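Local structure of GlcNAc Inducible Gene 2, GIG2 (Candida albicans, 6AKZ) at residues 16-21 with 200-205. The protein is a metal-binding protein of the DUF1479 family that holds an iron(III) ion and probably acts as an oxygenase of the cupin clan. Sequence-based numbering, arbitrary orientation.
Sequences DFRFTG and RWEDIM
Arg18 and Glu202 form a salt bridge that ties the first turn of helix 18-26 to the end of helix 199-202. Arg18 NH1 donates to Glu202 OE2 at 2.8 Å, with an N-H...O angle of 168°. The oxygen lies at the guanidinium edge, in its plane, whereas the donor reaches it from above the carboxylate, 45° out of that plane. Glu202 spans the gap with a fully extended chain, CG anti to the backbone N. Its other oxygen, OE1, is hydrogen-bonded to Tyr237 OH, which also bonds Arg18 NH2; one hydroxyl thus links both charged groups and probably limits their freedom to turn.

Aromatic packing completes the contact. The CE2 corner of the Phe19 ring sits against one face of the Arg18 guanidinium, over its centre and 3.6 Å from its plane. The same ring presents an edge to the acid: CE1 is 3.9 Å from Glu202 OE1, and ring and carboxylate planes stand 68° apart. Phe19 is buried and also touches Ile198.

The Asp16 side chain caps the turn that carries Arg18, its OD1 accepting from Arg18 N at 2.8 Å. Arg25 NH2 adds a second tie between the elements by bonding Trp201 O. Together these contacts make an interhelical salt bridge in peripheral packing, which joins the N-terminal helix 18-26 to the helix pair 199-202 and 204-208, broken at Asp203, away from the iron site of His192, Asp194 and His355.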
loop_
_atom_site.group_PDB
_atom_site.type_symbol
_atom_site.label_atom_id
_atom_site.label_comp_id
_atom_site.label_asym_id
_atom_site.label_seq_id
_atom_site.Cartn_x
_atom_site.Cartn_y
_atom_site.Cartn_z
ATOM N N ASP A 16 16.193 21.198 1.359
ATOM C CA ASP A 16 16.015 22.620 1.771
ATOM C C ASP A 16 15.922 22.813 3.310
ATOM O O ASP A 16 15.411 21.909 3.998
ATOM C CB ASP A 16 14.781 23.197 1.090
ATOM C CG ASP A 16 14.595 24.668 1.397
ATOM O OD1 ASP A 16 14.006 25.006 2.464
ATOM O OD2 ASP A 16 15.073 25.472 0.567
ATOM N N PHE A 17 16.408 23.954 3.877
ATOM C CA PHE A 17 16.457 24.107 5.389
ATOM C C PHE A 17 15.080 24.287 6.058
ATOM O O PHE A 17 14.925 24.156 7.300
ATOM C CB PHE A 17 17.438 25.224 5.855
ATOM C CG PHE A 17 16.841 26.631 5.785
ATOM C CD1 PHE A 17 16.814 27.336 4.593
ATOM C CD2 PHE A 17 16.213 27.180 6.894
ATOM C CE1 PHE A 17 16.236 28.603 4.538
ATOM C CE2 PHE A 17 15.610 28.437 6.830
ATOM C CZ PHE A 17 15.642 29.154 5.659
ATOM N N ARG A 18 14.043 24.550 5.252
ATOM C CA ARG A 18 12.653 24.430 5.764
ATOM C C ARG A 18 12.373 23.127 6.490
ATOM O O ARG A 18 11.600 23.125 7.468
ATOM C CB ARG A 18 11.586 24.680 4.677
ATOM C CG ARG A 18 11.322 23.602 3.655
ATOM C CD ARG A 18 10.581 24.233 2.483
ATOM N NE ARG A 18 10.417 23.305 1.399
ATOM C CZ ARG A 18 9.510 22.319 1.391
ATOM N NH1 ARG A 18 8.688 22.148 2.422
ATOM N NH2 ARG A 18 9.441 21.491 0.357
ATOM N N PHE A 19 13.088 22.063 6.111
ATOM C CA PHE A 19 12.852 20.750 6.726
ATOM C C PHE A 19 13.268 20.699 8.165
ATOM O O PHE A 19 12.821 19.860 8.961
ATOM C CB PHE A 19 13.411 19.650 5.815
ATOM C CG PHE A 19 12.537 19.400 4.586
ATOM C CD1 PHE A 19 11.371 18.624 4.696
ATOM C CD2 PHE A 19 12.834 19.956 3.363
ATOM C CE1 PHE A 19 10.531 18.459 3.600
ATOM C CE2 PHE A 19 12.023 19.768 2.250
ATOM C CZ PHE A 19 10.882 18.989 2.366
ATOM N N THR A 20 14.134 21.643 8.557
ATOM C CA THR A 20 14.454 21.796 9.958
ATOM C C THR A 20 13.259 22.165 10.819
ATOM O O THR A 20 13.112 21.668 11.950
ATOM C CB THR A 20 15.642 22.785 10.103
ATOM O OG1 THR A 20 16.773 22.188 9.429
ATOM C CG2 THR A 20 15.942 23.069 11.555
ATOM N N GLY A 21 12.399 23.019 10.293
ATOM C CA GLY A 21 11.215 23.468 11.001
ATOM C C GLY A 21 10.174 22.356 11.039
ATOM O O GLY A 21 9.470 22.261 12.007
ATOM N N ARG A 200 4.927 11.554 5.022
ATOM C CA ARG A 200 4.683 11.002 6.355
ATOM C C ARG A 200 5.148 11.966 7.438
ATOM O O ARG A 200 4.610 11.985 8.449
ATOM C CB ARG A 200 5.349 9.664 6.543
ATOM C CG ARG A 200 4.775 8.562 5.666
ATOM C CD ARG A 200 5.362 7.189 5.975
ATOM N NE ARG A 200 4.790 6.067 5.277
ATOM C CZ ARG A 200 4.936 5.787 3.993
ATOM N NH1 ARG A 200 5.636 6.541 3.203
ATOM N NH2 ARG A 200 4.371 4.711 3.491
ATOM N N TRP A 201 6.212 12.685 7.149
ATOM C CA TRP A 201 6.734 13.737 7.972
ATOM C C TRP A 201 6.174 15.113 7.671
ATOM O O TRP A 201 5.759 15.807 8.626
ATOM C CB TRP A 201 8.228 13.781 7.832
ATOM C CG TRP A 201 8.989 12.579 8.295
ATOM C CD1 TRP A 201 9.363 12.287 9.566
ATOM C CD2 TRP A 201 9.480 11.544 7.483
ATOM N NE1 TRP A 201 10.093 11.123 9.581
ATOM C CE2 TRP A 201 10.197 10.674 8.301
ATOM C CE3 TRP A 201 9.455 11.313 6.115
ATOM C CZ2 TRP A 201 10.832 9.544 7.794
ATOM C CZ3 TRP A 201 10.126 10.239 5.615
ATOM C CH2 TRP A 201 10.778 9.371 6.441
ATOM N N GLU A 202 6.094 15.483 6.419
ATOM C CA GLU A 202 5.728 16.825 6.037
ATOM C C GLU A 202 4.263 17.180 6.128
ATOM O O GLU A 202 3.952 18.312 6.490
ATOM C CB GLU A 202 6.158 17.121 4.615
ATOM C CG GLU A 202 6.193 18.627 4.318
ATOM C CD GLU A 202 6.601 18.979 2.919
ATOM O OE1 GLU A 202 6.909 18.074 2.084
ATOM O OE2 GLU A 202 6.605 20.223 2.668
ATOM N N ASP A 203 3.371 16.291 5.703
ATOM C CA ASP A 203 1.956 16.604 5.791
ATOM C C ASP A 203 1.469 16.613 7.226
ATOM O O ASP A 203 1.891 15.783 8.076
ATOM C CB ASP A 203 1.161 15.602 4.922
ATOM C CG ASP A 203 -0.352 15.869 4.970
ATOM O OD1 ASP A 203 -0.771 17.022 4.600
ATOM O OD2 ASP A 203 -1.120 14.957 5.380
ATOM N N ILE A 204 0.566 17.551 7.560
ATOM C CA ILE A 204 0.028 17.605 8.898
ATOM C C ILE A 204 -0.737 16.354 9.355
ATOM O O ILE A 204 -0.433 15.793 10.398
ATOM C CB ILE A 204 -0.903 18.823 9.102
ATOM C CG1 ILE A 204 -0.131 20.140 8.908
ATOM C CG2 ILE A 204 -1.553 18.779 10.495
ATOM C CD1 ILE A 204 1.103 20.294 9.731
ATOM N N MET A 205 -1.752 15.964 8.586
ATOM C CA MET A 205 -2.596 14.843 8.972
ATOM C C MET A 205 -1.805 13.530 8.832
ATOM O O MET A 205 -1.890 12.715 9.730
ATOM C CB MET A 205 -3.883 14.809 8.143
ATOM C CG MET A 205 -4.797 15.981 8.474
ATOM S SD MET A 205 -5.205 16.111 10.223
ATOM C CE MET A 205 -5.896 14.524 10.632
#